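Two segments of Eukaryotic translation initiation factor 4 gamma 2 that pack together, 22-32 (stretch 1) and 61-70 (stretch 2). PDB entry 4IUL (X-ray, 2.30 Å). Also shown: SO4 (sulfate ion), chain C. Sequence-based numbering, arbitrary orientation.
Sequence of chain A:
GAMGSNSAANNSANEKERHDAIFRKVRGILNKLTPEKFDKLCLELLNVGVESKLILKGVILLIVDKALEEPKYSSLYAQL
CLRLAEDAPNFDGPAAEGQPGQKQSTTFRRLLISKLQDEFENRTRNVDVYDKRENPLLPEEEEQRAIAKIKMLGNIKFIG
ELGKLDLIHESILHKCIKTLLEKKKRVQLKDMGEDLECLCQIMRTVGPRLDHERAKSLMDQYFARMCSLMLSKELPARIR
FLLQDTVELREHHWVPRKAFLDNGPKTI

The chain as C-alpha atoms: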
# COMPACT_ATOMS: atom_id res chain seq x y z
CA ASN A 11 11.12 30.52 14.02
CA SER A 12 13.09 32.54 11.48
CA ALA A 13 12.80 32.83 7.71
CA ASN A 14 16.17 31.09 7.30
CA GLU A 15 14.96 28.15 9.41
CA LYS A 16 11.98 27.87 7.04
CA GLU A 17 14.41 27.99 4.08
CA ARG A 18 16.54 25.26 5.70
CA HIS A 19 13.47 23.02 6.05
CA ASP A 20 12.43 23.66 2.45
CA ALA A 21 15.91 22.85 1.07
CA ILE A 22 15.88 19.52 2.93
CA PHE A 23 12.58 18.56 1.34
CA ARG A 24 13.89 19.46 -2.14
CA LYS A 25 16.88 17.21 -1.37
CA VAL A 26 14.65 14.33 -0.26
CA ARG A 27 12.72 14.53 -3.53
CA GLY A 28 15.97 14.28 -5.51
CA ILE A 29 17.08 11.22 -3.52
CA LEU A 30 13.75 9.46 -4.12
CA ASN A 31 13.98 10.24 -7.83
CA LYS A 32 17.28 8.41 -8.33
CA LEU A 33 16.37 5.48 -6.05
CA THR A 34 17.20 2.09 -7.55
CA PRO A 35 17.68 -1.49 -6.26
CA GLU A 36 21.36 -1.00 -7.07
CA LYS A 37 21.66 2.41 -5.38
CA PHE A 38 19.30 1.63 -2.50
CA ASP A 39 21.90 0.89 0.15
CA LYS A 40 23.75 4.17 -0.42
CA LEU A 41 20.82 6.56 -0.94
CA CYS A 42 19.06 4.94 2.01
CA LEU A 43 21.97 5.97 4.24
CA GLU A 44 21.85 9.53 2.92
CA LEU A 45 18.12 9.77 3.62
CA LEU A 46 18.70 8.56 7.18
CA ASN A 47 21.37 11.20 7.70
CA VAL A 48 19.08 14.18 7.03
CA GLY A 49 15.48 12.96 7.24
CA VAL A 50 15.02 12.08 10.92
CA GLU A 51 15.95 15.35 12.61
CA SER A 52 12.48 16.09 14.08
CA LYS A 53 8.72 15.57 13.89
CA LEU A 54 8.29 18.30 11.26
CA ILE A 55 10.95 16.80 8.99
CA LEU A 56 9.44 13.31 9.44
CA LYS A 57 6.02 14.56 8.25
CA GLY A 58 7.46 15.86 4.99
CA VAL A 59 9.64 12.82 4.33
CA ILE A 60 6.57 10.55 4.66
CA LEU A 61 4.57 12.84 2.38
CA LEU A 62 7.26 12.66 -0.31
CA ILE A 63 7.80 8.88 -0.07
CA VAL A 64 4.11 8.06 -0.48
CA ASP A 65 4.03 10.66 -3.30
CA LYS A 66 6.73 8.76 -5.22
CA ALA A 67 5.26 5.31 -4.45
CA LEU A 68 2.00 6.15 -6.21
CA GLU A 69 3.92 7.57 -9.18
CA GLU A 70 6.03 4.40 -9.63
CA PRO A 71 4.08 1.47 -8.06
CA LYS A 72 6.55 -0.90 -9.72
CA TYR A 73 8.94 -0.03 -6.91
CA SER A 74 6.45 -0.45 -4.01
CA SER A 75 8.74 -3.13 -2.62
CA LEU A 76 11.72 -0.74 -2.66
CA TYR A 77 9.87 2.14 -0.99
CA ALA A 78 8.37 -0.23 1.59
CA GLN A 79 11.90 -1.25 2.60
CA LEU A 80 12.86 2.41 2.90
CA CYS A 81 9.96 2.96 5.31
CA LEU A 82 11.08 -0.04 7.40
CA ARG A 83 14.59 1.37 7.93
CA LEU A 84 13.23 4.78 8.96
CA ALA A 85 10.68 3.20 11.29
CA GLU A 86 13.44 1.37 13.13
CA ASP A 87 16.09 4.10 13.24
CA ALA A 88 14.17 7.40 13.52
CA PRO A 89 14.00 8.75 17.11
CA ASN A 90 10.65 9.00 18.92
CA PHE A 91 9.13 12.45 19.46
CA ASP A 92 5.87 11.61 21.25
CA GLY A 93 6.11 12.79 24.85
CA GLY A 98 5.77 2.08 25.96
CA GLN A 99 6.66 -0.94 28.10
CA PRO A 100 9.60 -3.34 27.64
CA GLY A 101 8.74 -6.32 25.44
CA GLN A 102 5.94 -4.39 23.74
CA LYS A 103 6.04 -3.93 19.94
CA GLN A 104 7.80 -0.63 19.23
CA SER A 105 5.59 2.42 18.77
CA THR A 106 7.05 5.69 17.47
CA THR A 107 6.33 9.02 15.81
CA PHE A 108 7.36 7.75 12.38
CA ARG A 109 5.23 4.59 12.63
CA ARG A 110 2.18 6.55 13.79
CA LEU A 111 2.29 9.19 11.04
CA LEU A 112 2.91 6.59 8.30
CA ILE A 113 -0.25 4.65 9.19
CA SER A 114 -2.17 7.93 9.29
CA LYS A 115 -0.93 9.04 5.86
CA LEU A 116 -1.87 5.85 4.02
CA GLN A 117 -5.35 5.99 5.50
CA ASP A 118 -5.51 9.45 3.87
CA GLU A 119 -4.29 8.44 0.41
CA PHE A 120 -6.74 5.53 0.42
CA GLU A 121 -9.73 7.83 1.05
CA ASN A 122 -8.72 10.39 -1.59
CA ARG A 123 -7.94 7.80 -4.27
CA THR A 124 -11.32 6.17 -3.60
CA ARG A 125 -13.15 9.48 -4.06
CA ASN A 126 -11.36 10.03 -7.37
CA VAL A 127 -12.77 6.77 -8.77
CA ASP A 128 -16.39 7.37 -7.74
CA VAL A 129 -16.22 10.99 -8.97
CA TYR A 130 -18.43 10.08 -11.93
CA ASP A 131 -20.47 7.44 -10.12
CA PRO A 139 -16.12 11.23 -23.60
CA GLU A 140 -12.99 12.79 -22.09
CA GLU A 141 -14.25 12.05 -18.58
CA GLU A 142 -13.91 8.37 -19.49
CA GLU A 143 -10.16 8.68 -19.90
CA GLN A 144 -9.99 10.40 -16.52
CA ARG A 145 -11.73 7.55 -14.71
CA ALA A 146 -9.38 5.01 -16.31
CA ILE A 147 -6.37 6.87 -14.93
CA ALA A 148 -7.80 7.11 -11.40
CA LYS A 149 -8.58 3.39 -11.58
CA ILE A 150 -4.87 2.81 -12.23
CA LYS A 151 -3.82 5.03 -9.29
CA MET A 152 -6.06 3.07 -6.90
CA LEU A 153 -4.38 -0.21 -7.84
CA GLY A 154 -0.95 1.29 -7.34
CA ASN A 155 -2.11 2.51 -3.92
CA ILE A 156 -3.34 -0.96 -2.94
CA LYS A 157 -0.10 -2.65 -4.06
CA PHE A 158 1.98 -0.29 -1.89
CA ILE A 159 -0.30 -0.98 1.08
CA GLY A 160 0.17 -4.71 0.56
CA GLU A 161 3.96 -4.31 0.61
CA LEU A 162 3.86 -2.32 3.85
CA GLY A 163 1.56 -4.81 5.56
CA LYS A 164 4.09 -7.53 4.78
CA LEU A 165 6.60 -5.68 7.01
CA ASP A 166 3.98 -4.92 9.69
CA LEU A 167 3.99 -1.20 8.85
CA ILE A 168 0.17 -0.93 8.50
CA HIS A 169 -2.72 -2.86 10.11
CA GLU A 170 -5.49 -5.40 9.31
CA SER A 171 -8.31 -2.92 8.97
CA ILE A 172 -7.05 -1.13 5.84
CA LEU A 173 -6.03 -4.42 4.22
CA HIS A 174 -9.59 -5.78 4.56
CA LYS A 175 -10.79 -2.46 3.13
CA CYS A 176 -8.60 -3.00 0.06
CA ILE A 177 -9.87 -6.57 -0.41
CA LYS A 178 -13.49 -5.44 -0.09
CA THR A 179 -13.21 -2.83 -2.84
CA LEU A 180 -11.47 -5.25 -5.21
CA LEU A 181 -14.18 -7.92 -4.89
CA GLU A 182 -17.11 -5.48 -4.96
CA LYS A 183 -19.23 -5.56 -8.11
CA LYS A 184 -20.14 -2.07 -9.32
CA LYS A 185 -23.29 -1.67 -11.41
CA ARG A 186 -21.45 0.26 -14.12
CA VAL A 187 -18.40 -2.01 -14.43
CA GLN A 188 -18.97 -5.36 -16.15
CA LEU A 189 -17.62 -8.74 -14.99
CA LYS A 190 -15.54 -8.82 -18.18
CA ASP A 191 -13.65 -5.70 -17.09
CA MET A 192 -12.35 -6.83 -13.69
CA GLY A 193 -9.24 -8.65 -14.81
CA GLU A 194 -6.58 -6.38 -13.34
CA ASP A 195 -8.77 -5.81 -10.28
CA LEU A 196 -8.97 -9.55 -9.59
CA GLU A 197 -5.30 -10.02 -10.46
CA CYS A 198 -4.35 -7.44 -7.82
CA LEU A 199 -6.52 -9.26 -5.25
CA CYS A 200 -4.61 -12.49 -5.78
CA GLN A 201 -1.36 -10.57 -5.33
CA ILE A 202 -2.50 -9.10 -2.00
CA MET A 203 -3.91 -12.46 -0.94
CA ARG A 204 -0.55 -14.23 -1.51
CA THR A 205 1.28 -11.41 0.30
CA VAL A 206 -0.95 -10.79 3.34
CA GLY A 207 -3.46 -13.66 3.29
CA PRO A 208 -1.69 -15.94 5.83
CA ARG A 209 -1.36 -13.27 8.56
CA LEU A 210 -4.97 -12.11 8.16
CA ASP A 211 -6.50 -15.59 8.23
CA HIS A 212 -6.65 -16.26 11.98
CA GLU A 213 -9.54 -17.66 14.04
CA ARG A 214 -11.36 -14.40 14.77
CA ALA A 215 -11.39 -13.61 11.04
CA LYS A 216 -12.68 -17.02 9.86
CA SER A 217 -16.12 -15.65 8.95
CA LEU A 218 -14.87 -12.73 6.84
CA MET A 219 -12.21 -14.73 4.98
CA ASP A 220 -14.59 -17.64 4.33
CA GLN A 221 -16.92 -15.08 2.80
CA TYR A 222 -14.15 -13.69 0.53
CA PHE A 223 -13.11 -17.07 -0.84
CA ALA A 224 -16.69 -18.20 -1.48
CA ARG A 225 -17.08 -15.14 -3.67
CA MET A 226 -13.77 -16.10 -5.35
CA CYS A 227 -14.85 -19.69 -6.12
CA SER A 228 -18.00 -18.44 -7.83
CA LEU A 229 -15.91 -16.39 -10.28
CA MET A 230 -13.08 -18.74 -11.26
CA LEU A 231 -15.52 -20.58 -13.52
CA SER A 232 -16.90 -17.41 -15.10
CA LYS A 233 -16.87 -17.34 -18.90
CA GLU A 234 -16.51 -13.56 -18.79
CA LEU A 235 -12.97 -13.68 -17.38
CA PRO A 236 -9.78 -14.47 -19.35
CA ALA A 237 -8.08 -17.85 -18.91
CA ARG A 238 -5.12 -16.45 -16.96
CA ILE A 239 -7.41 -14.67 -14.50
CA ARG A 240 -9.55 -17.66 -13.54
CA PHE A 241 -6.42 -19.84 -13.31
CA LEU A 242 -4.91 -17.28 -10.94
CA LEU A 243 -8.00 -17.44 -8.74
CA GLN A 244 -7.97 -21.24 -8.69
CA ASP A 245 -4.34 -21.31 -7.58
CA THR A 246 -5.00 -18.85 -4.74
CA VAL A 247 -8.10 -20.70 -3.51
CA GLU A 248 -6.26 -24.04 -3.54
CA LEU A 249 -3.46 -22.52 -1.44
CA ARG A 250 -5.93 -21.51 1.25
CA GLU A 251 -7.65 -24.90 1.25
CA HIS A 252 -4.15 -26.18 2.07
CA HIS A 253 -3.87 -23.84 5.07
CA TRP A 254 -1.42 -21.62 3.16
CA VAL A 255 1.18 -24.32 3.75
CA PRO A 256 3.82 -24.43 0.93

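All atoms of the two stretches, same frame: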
# COMPACT_ATOMS: atom_id res chain seq x y z
N ILE A 22 15.77 20.93 2.58
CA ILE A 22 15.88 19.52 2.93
C ILE A 22 14.86 18.71 2.14
O ILE A 22 15.18 17.64 1.60
CB ILE A 22 15.63 19.28 4.44
CG1 ILE A 22 16.78 19.86 5.26
CG2 ILE A 22 15.52 17.78 4.71
CD1 ILE A 22 16.59 19.72 6.78
N PHE A 23 13.64 19.23 2.07
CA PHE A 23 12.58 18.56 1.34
C PHE A 23 12.89 18.48 -0.15
O PHE A 23 12.56 17.48 -0.79
CB PHE A 23 11.25 19.27 1.61
CG PHE A 23 10.74 19.09 3.02
CD1 PHE A 23 10.10 20.13 3.69
CD2 PHE A 23 10.92 17.87 3.68
CE1 PHE A 23 9.65 19.97 5.00
CE2 PHE A 23 10.47 17.69 5.00
CZ PHE A 23 9.83 18.75 5.66
N ARG A 24 13.53 19.51 -0.71
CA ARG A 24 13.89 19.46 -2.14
C ARG A 24 14.96 18.37 -2.32
O ARG A 24 14.99 17.66 -3.33
CB ARG A 24 14.45 20.81 -2.64
CG ARG A 24 13.45 21.98 -2.64
CD ARG A 24 13.91 23.17 -3.52
NE ARG A 24 15.14 23.80 -3.06
CZ ARG A 24 15.23 24.65 -2.03
NH1 ARG A 24 14.15 24.98 -1.33
NH2 ARG A 24 16.41 25.16 -1.70
N LYS A 25 15.82 18.23 -1.32
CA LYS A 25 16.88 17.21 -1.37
C LYS A 25 16.29 15.80 -1.27
O LYS A 25 16.74 14.88 -1.95
CB LYS A 25 17.86 17.43 -0.22
CG LYS A 25 19.04 16.48 -0.22
CD LYS A 25 19.93 16.81 0.98
CE LYS A 25 21.41 16.64 0.69
NZ LYS A 25 22.20 17.19 1.83
N VAL A 26 15.28 15.63 -0.41
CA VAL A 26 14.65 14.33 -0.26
C VAL A 26 14.01 13.88 -1.56
O VAL A 26 14.11 12.71 -1.95
CB VAL A 26 13.60 14.34 0.87
CG1 VAL A 26 12.80 13.04 0.86
CG2 VAL A 26 14.29 14.51 2.21
N ARG A 27 13.36 14.82 -2.25
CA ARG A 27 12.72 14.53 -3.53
C ARG A 27 13.77 14.04 -4.54
O ARG A 27 13.52 13.07 -5.26
CB ARG A 27 12.02 15.79 -4.07
CG ARG A 27 11.45 15.65 -5.48
CD ARG A 27 10.48 14.48 -5.59
NE ARG A 27 9.90 14.36 -6.93
CZ ARG A 27 9.01 13.43 -7.29
NH1 ARG A 27 8.58 12.54 -6.40
NH2 ARG A 27 8.56 13.39 -8.53
N GLY A 28 14.91 14.70 -4.60
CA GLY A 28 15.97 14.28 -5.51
C GLY A 28 16.41 12.85 -5.22
O GLY A 28 16.51 12.03 -6.12
N ILE A 29 16.67 12.56 -3.95
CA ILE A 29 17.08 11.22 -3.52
C ILE A 29 16.07 10.15 -3.97
O ILE A 29 16.45 9.12 -4.51
CB ILE A 29 17.21 11.17 -1.98
CG1 ILE A 29 18.37 12.06 -1.54
CG2 ILE A 29 17.43 9.74 -1.51
CD1 ILE A 29 18.56 12.13 -0.03
N LEU A 30 14.78 10.41 -3.73
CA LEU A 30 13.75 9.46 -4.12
C LEU A 30 13.74 9.26 -5.63
O LEU A 30 13.49 8.15 -6.11
CB LEU A 30 12.38 9.96 -3.66
CG LEU A 30 12.11 10.02 -2.15
CD1 LEU A 30 10.75 10.65 -1.90
CD2 LEU A 30 12.17 8.62 -1.57
N ASN A 31 13.98 10.34 -6.38
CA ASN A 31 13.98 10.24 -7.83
C ASN A 31 15.02 9.24 -8.36
O ASN A 31 14.70 8.41 -9.20
CB ASN A 31 14.22 11.61 -8.48
CG ASN A 31 12.96 12.47 -8.51
OD1 ASN A 31 11.84 11.96 -8.50
ND2 ASN A 31 13.15 13.79 -8.58
N LYS A 32 16.24 9.33 -7.86
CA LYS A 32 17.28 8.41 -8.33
C LYS A 32 17.42 7.12 -7.51
O LYS A 32 18.49 6.51 -7.50
CB LYS A 32 18.63 9.13 -8.41
CG LYS A 32 19.04 9.95 -7.19
CD LYS A 32 20.18 10.90 -7.58
CE LYS A 32 20.53 11.91 -6.50
NZ LYS A 32 21.33 11.34 -5.38
N LEU A 61 5.39 12.28 3.44
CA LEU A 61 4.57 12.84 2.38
C LEU A 61 5.23 12.61 1.02
O LEU A 61 4.58 12.22 0.05
CB LEU A 61 4.36 14.34 2.61
CG LEU A 61 3.54 15.05 1.52
CD1 LEU A 61 2.13 14.46 1.49
CD2 LEU A 61 3.49 16.54 1.80
N LEU A 62 6.54 12.83 0.95
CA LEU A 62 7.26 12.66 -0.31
C LEU A 62 7.39 11.20 -0.75
O LEU A 62 7.23 10.88 -1.94
CB LEU A 62 8.64 13.32 -0.21
CG LEU A 62 8.60 14.85 -0.09
CD1 LEU A 62 9.99 15.40 0.19
CD2 LEU A 62 8.02 15.45 -1.39
N ILE A 63 7.65 10.31 0.21
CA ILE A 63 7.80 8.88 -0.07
C ILE A 63 6.51 8.31 -0.66
O ILE A 63 6.54 7.65 -1.71
CB ILE A 63 8.18 8.10 1.22
CG1 ILE A 63 9.60 8.46 1.66
CG2 ILE A 63 8.09 6.60 0.98
CD1 ILE A 63 10.07 7.78 2.94
N VAL A 64 5.39 8.56 0.01
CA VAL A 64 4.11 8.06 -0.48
C VAL A 64 3.79 8.68 -1.85
O VAL A 64 3.17 8.04 -2.70
CB VAL A 64 2.99 8.34 0.53
CG1 VAL A 64 1.66 7.85 -0.01
CG2 VAL A 64 3.30 7.63 1.85
N ASP A 65 4.21 9.94 -2.03
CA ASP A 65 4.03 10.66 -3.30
C ASP A 65 4.68 9.84 -4.43
O ASP A 65 4.05 9.52 -5.43
CB ASP A 65 4.73 12.03 -3.24
CG ASP A 65 3.77 13.20 -3.03
OD1 ASP A 65 2.57 12.96 -2.74
OD2 ASP A 65 4.23 14.37 -3.16
N LYS A 66 5.96 9.52 -4.24
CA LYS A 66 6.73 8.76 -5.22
C LYS A 66 6.20 7.33 -5.43
O LYS A 66 6.17 6.85 -6.56
CB LYS A 66 8.20 8.70 -4.80
CG LYS A 66 9.15 8.12 -5.85
CD LYS A 66 9.20 8.99 -7.10
CE LYS A 66 10.24 8.49 -8.10
NZ LYS A 66 10.40 9.43 -9.25
N ALA A 67 5.78 6.67 -4.35
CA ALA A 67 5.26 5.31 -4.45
C ALA A 67 4.07 5.22 -5.39
O ALA A 67 3.96 4.27 -6.18
CB ALA A 67 4.87 4.78 -3.05
N LEU A 68 3.15 6.18 -5.32
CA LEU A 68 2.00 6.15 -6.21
C LEU A 68 2.32 6.60 -7.63
O LEU A 68 1.49 6.45 -8.53
CB LEU A 68 0.84 6.95 -5.62
CG LEU A 68 -0.07 6.07 -4.74
CD1 LEU A 68 0.70 5.58 -3.52
CD2 LEU A 68 -1.29 6.86 -4.32
N GLU A 69 3.52 7.15 -7.84
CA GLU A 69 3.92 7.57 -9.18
C GLU A 69 4.61 6.39 -9.87
O GLU A 69 4.48 6.21 -11.08
CB GLU A 69 4.87 8.77 -9.12
CG GLU A 69 4.31 9.96 -8.34
CD GLU A 69 5.21 11.19 -8.36
OE1 GLU A 69 6.45 11.06 -8.28
OE2 GLU A 69 4.67 12.31 -8.44
N GLU A 70 5.33 5.57 -9.10
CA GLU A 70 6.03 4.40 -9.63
C GLU A 70 5.72 3.14 -8.80
O GLU A 70 6.61 2.59 -8.15
CB GLU A 70 7.54 4.65 -9.61
CG GLU A 70 7.99 5.97 -10.23
CD GLU A 70 7.71 6.06 -11.72
OE1 GLU A 70 7.95 5.06 -12.44
OE2 GLU A 70 7.26 7.14 -12.18
S SO4 C . 10.41 16.42 -9.98
O1 SO4 C . 10.10 15.00 -10.21
O2 SO4 C . 10.44 16.70 -8.53
O3 SO4 C . 11.73 16.73 -10.57
O4 SO4 C . 9.38 17.26 -10.62
O HOH W 1 8.00 12.72 -3.86

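Both stretches are helical, and each helix begins earlier in the chain. Residues 22-31 and the helix running through stretch 2 lie in broadly the same direction, their axes 32° apart and 10.0 Å from each other at closest approach, a separation that leaves room for interlocking side chains. The backbones come nearest where Arg 27 CA lies 6.6 Å from Leu 62 CA; one turn further on, Leu 30 CA and Lys 66 CA are 7.1 Å apart. Regular i to i+4 bonds, such as Leu 30 N to Val 26 O (3.0 Å) and Lys 66 N to Leu 62 O (3.0 Å), hold each helix in shape. Lys 32 is the first residue of stretch 1 to leave helical phi/psi.

Leu 62 is the knob of this interface. Its CA-to-CB bond points toward stretch 1, and its side chain fits a hole formed by Phe 23, Val 26, Arg 27 and Leu 30, residues spaced so that they surround a single site on the helix surface. Leu 62 CD1 lies 3.7 Å from Val 26 CG1 and 4.3 Å from Phe 23 CB, at van der Waals range. A branched aliphatic side chain suits the position because it can touch several neighbours at once without needing a polar partner. Leu 30 answers from the other helix: its CD1 is 3.8 Å from Leu 62 CB, and its CD2 is 4.1 Å from Ile 63 CG1, so the apolar contact continues along the helices.

Beyond this apolar patch, long polar side chains take over. The CA-to-CB bond of Arg 27 points sideways, but its long side chain, turned at chi2 (56°, p), brings the guanidinium nearer to stretch 2. There Arg 27 NH1 and Arg 27 NH2 each donate a hydrogen bond to Glu 69 OE1, both at 3.2 Å, forming a salt bridge in which one carboxylate oxygen meets the edge of the planar cation. A water accepts a weak hydrogen bond from Arg 27 NH1 (2.6 Å) and donates to Leu 62 O (2.8 Å), linking the side chain to the facing backbone. A sulfate, probably from the crystallisation liquor, also binds this cation, its O2 accepting from Arg 27 NE at 2.9 Å and its O1 from Arg 27 NH2 at 2.8 Å.

Lys 66 combines both kinds of chemistry. Its methylene chain packs beside Leu 30, with Lys 66 CG 4.3 Å from Leu 30 CB, while its NZ donates a hydrogen bond to Asn 31 OD1 at 3.0 Å. The amide oxygen gives the ammonium a neutral acceptor, although Arg 27 NH2, of like charge, is only 4.4 Å from Lys 66 NZ.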